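Side-chain contacts in protease (Helicobacter pylori, PDB 5EUF), which is a zinc-dependent peptidase of the M16 family that probably acts as a virulence factor, cleaving the cytoplasmic tail of the human junctional adhesion molecule JAM-A: residues S141-G144 against M145-F148; E278-S282 against W283-E287. One frame throughout, in Å; residues are numbered along the deposited sequence.

Contact 1 (S141-G144 against M145-F148); sequences SPIG and MLYF
Ser141 and Met145, a selenomethionine, are joined across the first turn of helix 142-154, an N-capped alpha-helix in the M16 peptidase. Ser141 O receives Met145 N at 2.8 Å with an N-H...O angle of 166°. Ser141 is also the N-cap: its OG accepts a weak bond from Gly144 N at 3.3 Å, so the serine engages the first turn through both its carbonyl and its hydroxyl. The next rung joins Leu146 N to Pro142 O at 3.0 Å, and the bond from Phe148 N to Gly144 O, two rungs on, has the same length.

The closely packed side is that of Leu146, which is buried against Trp251, Ala253, Ile314 and Val415 of the neighbouring sheet. Leu146 CG is anti to the backbone N (chi1 179°), and Leu146 CD2 meets Ile143 CD1 only loosely, at 4.5 Å. Two separate flanks are less covered: exposed Ile143 rests on Ile314 at one, while at another the partly exposed Met145 bends at chi2 and packs on Asp235 of the second subunit. Tyr147 meets Phe151 edge-to-face, as buried Phe148 does Phe167, and Phe148 also makes a cation-pi contact with Arg134. Tyr147 CB lies 3.2 Å from Ile143 O; that same oxygen accepts Tyr147 N, which sits 36° out of the carbonyl plane.

Contact 2 (E278-S282 against W283-E287); sequences EGKSS and WLQSE
Ser282 O is gripped twice by Ser286, by OG at 2.8 Å and by the backbone N at 3.2 Å. The two donors reach the oxygen from opposite faces of the carbonyl plane, and the N-H bond is nearly straight at 173°. A chi1 of 50° sets Ser286 OG between its own backbone N and carbonyl carbon, within range of Ser282 O.

Ser282 also caps the turn leading into helix 284-289, at the end of the loop that follows helix 266-276. Its OG accepts Gln285 N at 3.2 Å, and the same hydroxyl gives a weak bond to Gly279 O at 3.5 Å, across the type I beta turn from Gly279 to Ser282. Gln285 lies alongside this cap: its CB is 3.3 Å from Ser282 OG, and its CG reaches Gly279 O at 3.6 Å. The glutamine chain then bends at chi2 (-68°), and Gln285 NE2 ends 4.2 Å from NZ of exposed Lys280.

Trp283 CB touches Ser282 C, while its indole packs on Leu275, Leu276 and Leu337, with NE1 bonded to Glu346 and Lys336 in a cation-pi contact. Leu284 joins it on helix 323-338. With its hydroxyl and carbonyl both engaged, buried Ser282 ties the beta turn to the helix start, though its link to Gly279 is weak.

Contact 1 comes first along the chain, in the insulinase-type M16 region, and contact 2 follows in the inactive M16 region. Their centres are about 22 Å apart and their nearest atoms about 12 Å, so they do not touch. In each a serine caps: Ser141 at helix 142-154, Ser282 at the turn leading into helix 284-289. Helix 142-154 packs on strands 251-258, 309-317 and 412-418, and the Tyr147 side chain lies about 12 Å from a bound zinc ion. Contact 1 thus joins the zinc-bearing N-terminal part to the five-stranded sheet of the C-terminal part; contact 2 stays within the latter, packing on helices 266-276 and 323-338.

Contact 1 (S141-G144 against M145-F148)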
ATOM      1  N   SER B 141      -8.866  17.878   7.564  1.00 63.81           N
ATOM      2  CA  SER B 141      -8.588  18.972   6.638  1.00 60.27           C
ATOM      3  C   SER B 141      -9.039  18.611   5.228  1.00 66.59           C
ATOM      4  O   SER B 141      -8.689  17.546   4.721  1.00 66.16           O
ATOM      5  CB  SER B 141      -7.099  19.317   6.629  1.00 43.45           C
ATOM      6  OG  SER B 141      -6.795  20.181   5.547  1.00 36.84           O
ATOM      7  N   PRO B 142      -9.814  19.502   4.590  1.00 66.75           N
ATOM      8  CA  PRO B 142     -10.326  19.247   3.239  1.00 57.48           C
ATOM      9  C   PRO B 142      -9.207  18.967   2.234  1.00 41.45           C
ATOM     10  O   PRO B 142      -9.114  17.854   1.716  1.00 35.50           O
ATOM     11  CB  PRO B 142     -11.062  20.546   2.891  1.00 48.02           C
ATOM     12  CG  PRO B 142     -11.415  21.145   4.211  1.00 47.99           C
ATOM     13  CD  PRO B 142     -10.273  20.798   5.118  1.00 57.62           C
ATOM     14  N   ILE B 143      -8.365  19.961   1.979  1.00 37.85           N
ATOM     15  CA  ILE B 143      -7.294  19.818   1.002  1.00 33.50           C
ATOM     16  C   ILE B 143      -6.288  18.742   1.426  1.00 43.59           C
ATOM     17  O   ILE B 143      -5.700  18.072   0.578  1.00 55.44           O
ATOM     18  CB  ILE B 143      -6.558  21.166   0.770  1.00 29.56           C
ATOM     19  CG1 ILE B 143      -5.602  21.062  -0.419  1.00 28.94           C
ATOM     20  CG2 ILE B 143      -5.826  21.627   2.028  1.00 26.72           C
ATOM     21  CD1 ILE B 143      -6.298  20.803  -1.732  1.00 26.52           C
ATOM     22  N   GLY B 144      -6.113  18.565   2.734  1.00 39.69           N
ATOM     23  CA  GLY B 144      -5.170  17.592   3.254  1.00 25.45           C
ATOM     24  C   GLY B 144      -5.625  16.161   3.036  1.00 38.97           C
ATOM     25  O   GLY B 144      -4.858  15.325   2.555  1.00 41.91           O
HETATM   26  N   MSE B 145      -6.875  15.878   3.393  1.00 37.20           N
HETATM   27  CA  MSE B 145      -7.457  14.553   3.195  1.00 29.83           C
HETATM   28  C   MSE B 145      -7.522  14.204   1.716  1.00 35.10           C
HETATM   29  O   MSE B 145      -7.233  13.075   1.322  1.00 38.20           O
HETATM   30  CB  MSE B 145      -8.856  14.479   3.807  1.00 27.92           C
HETATM   31  CG  MSE B 145      -9.478  13.092   3.779  1.00 20.30           C
HETATM   32 SE   MSE B 145      -8.549  11.834   4.941  0.58 64.83          SE
HETATM   33  CE  MSE B 145      -9.770  10.317   4.796  1.00 72.19           C
ATOM     34  N   LEU B 146      -7.911  15.185   0.905  1.00 33.23           N
ATOM     35  CA  LEU B 146      -7.995  15.012  -0.542  1.00 31.28           C
ATOM     36  C   LEU B 146      -6.629  14.679  -1.131  1.00 33.15           C
ATOM     37  O   LEU B 146      -6.508  13.821  -2.004  1.00 35.81           O
ATOM     38  CB  LEU B 146      -8.555  16.276  -1.197  1.00 31.22           C
ATOM     39  CG  LEU B 146      -8.676  16.269  -2.720  1.00 29.05           C
ATOM     40  CD1 LEU B 146      -9.661  15.207  -3.167  1.00 36.25           C
ATOM     41  CD2 LEU B 146      -9.093  17.639  -3.231  1.00 26.76           C
ATOM     42  N   TYR B 147      -5.607  15.369  -0.636  1.00 32.91           N
ATOM     43  CA  TYR B 147      -4.227  15.167  -1.067  1.00 34.09           C
ATOM     44  C   TYR B 147      -3.759  13.748  -0.745  1.00 36.42           C
ATOM     45  O   TYR B 147      -3.153  13.072  -1.579  1.00 20.63           O
ATOM     46  CB  TYR B 147      -3.324  16.202  -0.388  1.00 40.69           C
ATOM     47  CG  TYR B 147      -1.938  16.356  -0.973  1.00 50.49           C
ATOM     48  CD1 TYR B 147      -1.745  16.972  -2.203  1.00 47.55           C
ATOM     49  CD2 TYR B 147      -0.817  15.924  -0.272  1.00 53.46           C
ATOM     50  CE1 TYR B 147      -0.474  17.126  -2.733  1.00 34.37           C
ATOM     51  CE2 TYR B 147       0.457  16.077  -0.792  1.00 48.56           C
ATOM     52  CZ  TYR B 147       0.622  16.678  -2.022  1.00 40.68           C
ATOM     53  OH  TYR B 147       1.886  16.832  -2.539  1.00 48.99           O
ATOM     54  N   PHE B 148      -4.062  13.298   0.469  1.00 36.95           N
ATOM     55  CA  PHE B 148      -3.646  11.980   0.933  1.00 28.88           C
ATOM     56  C   PHE B 148      -4.400  10.865   0.214  1.00 31.53           C
ATOM     57  O   PHE B 148      -3.791   9.938  -0.322  1.00 37.23           O
ATOM     58  CB  PHE B 148      -3.852  11.865   2.441  1.00 15.89           C
ATOM     59  CG  PHE B 148      -3.142  10.699   3.067  1.00 24.36           C
ATOM     60  CD1 PHE B 148      -1.804  10.792   3.412  1.00 28.16           C
ATOM     61  CD2 PHE B 148      -3.816   9.518   3.326  1.00 16.88           C
ATOM     62  CE1 PHE B 148      -1.147   9.724   3.997  1.00 28.97           C
ATOM     63  CE2 PHE B 148      -3.166   8.447   3.912  1.00 24.62           C
ATOM     64  CZ  PHE B 148      -1.831   8.550   4.248  1.00 23.56           C
TER

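Contact 2 (E278-S282 against W283-E287)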
ATOM      1  N   GLU B 278      -2.164  27.934 -13.062  1.00 30.90           N
ATOM      2  CA  GLU B 278      -1.253  28.740 -12.255  1.00 32.59           C
ATOM      3  C   GLU B 278      -1.305  30.202 -12.688  1.00 41.10           C
ATOM      4  O   GLU B 278      -1.299  30.510 -13.880  1.00 44.37           O
ATOM      5  CB  GLU B 278       0.180  28.209 -12.346  1.00 25.79           C
ATOM      6  CG  GLU B 278       0.388  26.860 -11.675  1.00 35.64           C
ATOM      7  CD  GLU B 278       1.829  26.392 -11.734  1.00 42.33           C
ATOM      8  OE1 GLU B 278       2.711  27.218 -12.052  1.00 31.97           O
ATOM      9  OE2 GLU B 278       2.077  25.197 -11.463  1.00 57.39           O
ATOM     10  N   GLY B 279      -1.362  31.100 -11.710  1.00 34.94           N
ATOM     11  CA  GLY B 279      -1.475  32.520 -11.987  1.00 46.13           C
ATOM     12  C   GLY B 279      -2.921  32.962 -12.078  1.00 50.96           C
ATOM     13  O   GLY B 279      -3.834  32.136 -12.079  1.00 56.72           O
ATOM     14  N   LYS B 280      -3.133  34.272 -12.158  1.00 53.61           N
ATOM     15  CA  LYS B 280      -4.482  34.822 -12.218  1.00 54.98           C
ATOM     16  C   LYS B 280      -4.984  34.902 -13.656  1.00 58.81           C
ATOM     17  O   LYS B 280      -6.051  35.456 -13.921  1.00 61.74           O
ATOM     18  CB  LYS B 280      -4.522  36.204 -11.565  1.00 53.33           C
ATOM     19  CG  LYS B 280      -4.056  36.203 -10.117  1.00 70.00           C
ATOM     20  CD  LYS B 280      -4.861  35.215  -9.283  1.00 83.75           C
ATOM     21  CE  LYS B 280      -4.297  35.080  -7.877  1.00 82.86           C
ATOM     22  NZ  LYS B 280      -5.110  34.159  -7.033  1.00 80.13           N
ATOM     23  N   SER B 281      -4.209  34.337 -14.577  1.00 57.99           N
ATOM     24  CA  SER B 281      -4.559  34.346 -15.992  1.00 49.98           C
ATOM     25  C   SER B 281      -4.721  32.928 -16.533  1.00 42.41           C
ATOM     26  O   SER B 281      -4.878  32.725 -17.736  1.00 44.25           O
ATOM     27  CB  SER B 281      -3.497  35.098 -16.796  1.00 57.62           C
ATOM     28  OG  SER B 281      -3.803  35.097 -18.180  1.00 67.03           O
ATOM     29  N   SER B 282      -4.683  31.948 -15.636  1.00 35.83           N
ATOM     30  CA  SER B 282      -4.786  30.549 -16.030  1.00 37.62           C
ATOM     31  C   SER B 282      -6.178  30.224 -16.559  1.00 39.94           C
ATOM     32  O   SER B 282      -7.107  31.020 -16.421  1.00 48.51           O
ATOM     33  CB  SER B 282      -4.447  29.631 -14.851  1.00 39.99           C
ATOM     34  OG  SER B 282      -5.460  29.666 -13.860  1.00 35.37           O
ATOM     35  N   TRP B 283      -6.315  29.053 -17.169  1.00 38.50           N
ATOM     36  CA  TRP B 283      -7.601  28.616 -17.697  1.00 38.12           C
ATOM     37  C   TRP B 283      -8.566  28.270 -16.569  1.00 49.35           C
ATOM     38  O   TRP B 283      -9.746  28.605 -16.632  1.00 65.52           O
ATOM     39  CB  TRP B 283      -7.426  27.416 -18.631  1.00 31.36           C
ATOM     40  CG  TRP B 283      -6.866  27.772 -19.979  1.00 36.57           C
ATOM     41  CD1 TRP B 283      -6.323  28.967 -20.351  1.00 40.42           C
ATOM     42  CD2 TRP B 283      -6.803  26.926 -21.134  1.00 38.37           C
ATOM     43  NE1 TRP B 283      -5.923  28.916 -21.665  1.00 26.83           N
ATOM     44  CE2 TRP B 283      -6.207  27.675 -22.169  1.00 32.08           C
ATOM     45  CE3 TRP B 283      -7.192  25.606 -21.394  1.00 39.79           C
ATOM     46  CZ2 TRP B 283      -5.989  27.150 -23.441  1.00 37.83           C
ATOM     47  CZ3 TRP B 283      -6.974  25.086 -22.657  1.00 35.29           C
ATOM     48  CH2 TRP B 283      -6.379  25.857 -23.665  1.00 39.83           C
ATOM     49  N   LEU B 284      -8.060  27.606 -15.533  1.00 40.03           N
ATOM     50  CA  LEU B 284      -8.896  27.218 -14.402  1.00 38.86           C
ATOM     51  C   LEU B 284      -9.421  28.430 -13.638  1.00 52.16           C
ATOM     52  O   LEU B 284     -10.519  28.396 -13.084  1.00 60.44           O
ATOM     53  CB  LEU B 284      -8.125  26.300 -13.451  1.00 33.61           C
ATOM     54  CG  LEU B 284      -7.812  24.900 -13.981  1.00 27.72           C
ATOM     55  CD1 LEU B 284      -7.219  24.027 -12.885  1.00 28.65           C
ATOM     56  CD2 LEU B 284      -9.061  24.265 -14.562  1.00 22.10           C
ATOM     57  N   GLN B 285      -8.636  29.501 -13.611  1.00 44.55           N
ATOM     58  CA  GLN B 285      -9.037  30.710 -12.904  1.00 40.80           C
ATOM     59  C   GLN B 285     -10.128  31.471 -13.648  1.00 46.98           C
ATOM     60  O   GLN B 285     -11.206  31.712 -13.108  1.00 63.10           O
ATOM     61  CB  GLN B 285      -7.831  31.625 -12.676  1.00 49.85           C
ATOM     62  CG  GLN B 285      -7.334  31.657 -11.236  1.00 57.83           C
ATOM     63  CD  GLN B 285      -8.313  32.333 -10.292  1.00 60.65           C
ATOM     64  OE1 GLN B 285      -9.176  33.106 -10.716  1.00 48.21           O
ATOM     65  NE2 GLN B 285      -8.186  32.043  -9.001  1.00 64.18           N
ATOM     66  N   SER B 286      -9.848  31.843 -14.892  1.00 40.58           N
ATOM     67  CA  SER B 286     -10.736  32.732 -15.632  1.00 48.82           C
ATOM     68  C   SER B 286     -11.872  32.000 -16.343  1.00 64.78           C
ATOM     69  O   SER B 286     -12.536  32.571 -17.209  1.00 90.39           O
ATOM     70  CB  SER B 286      -9.929  33.551 -16.645  1.00 52.89           C
ATOM     71  OG  SER B 286      -9.089  32.720 -17.426  1.00 58.16           O
ATOM     72  N   GLU B 287     -12.105  30.743 -15.975  1.00 56.57           N
ATOM     73  CA  GLU B 287     -13.216  29.987 -16.547  1.00 51.74           C
ATOM     74  C   GLU B 287     -14.065  29.325 -15.459  1.00 44.45           C
ATOM     75  O   GLU B 287     -15.289  29.441 -15.461  1.00 31.83           O
ATOM     76  CB  GLU B 287     -12.701  28.933 -17.527  1.00 46.15           C
ATOM     77  CG  GLU B 287     -13.773  28.342 -18.428  1.00 58.46           C
ATOM     78  CD  GLU B 287     -14.226  29.308 -19.506  1.00 74.52           C
ATOM     79  OE1 GLU B 287     -13.506  30.297 -19.761  1.00 72.25           O
ATOM     80  OE2 GLU B 287     -15.301  29.077 -20.098  1.00 85.88           O
TER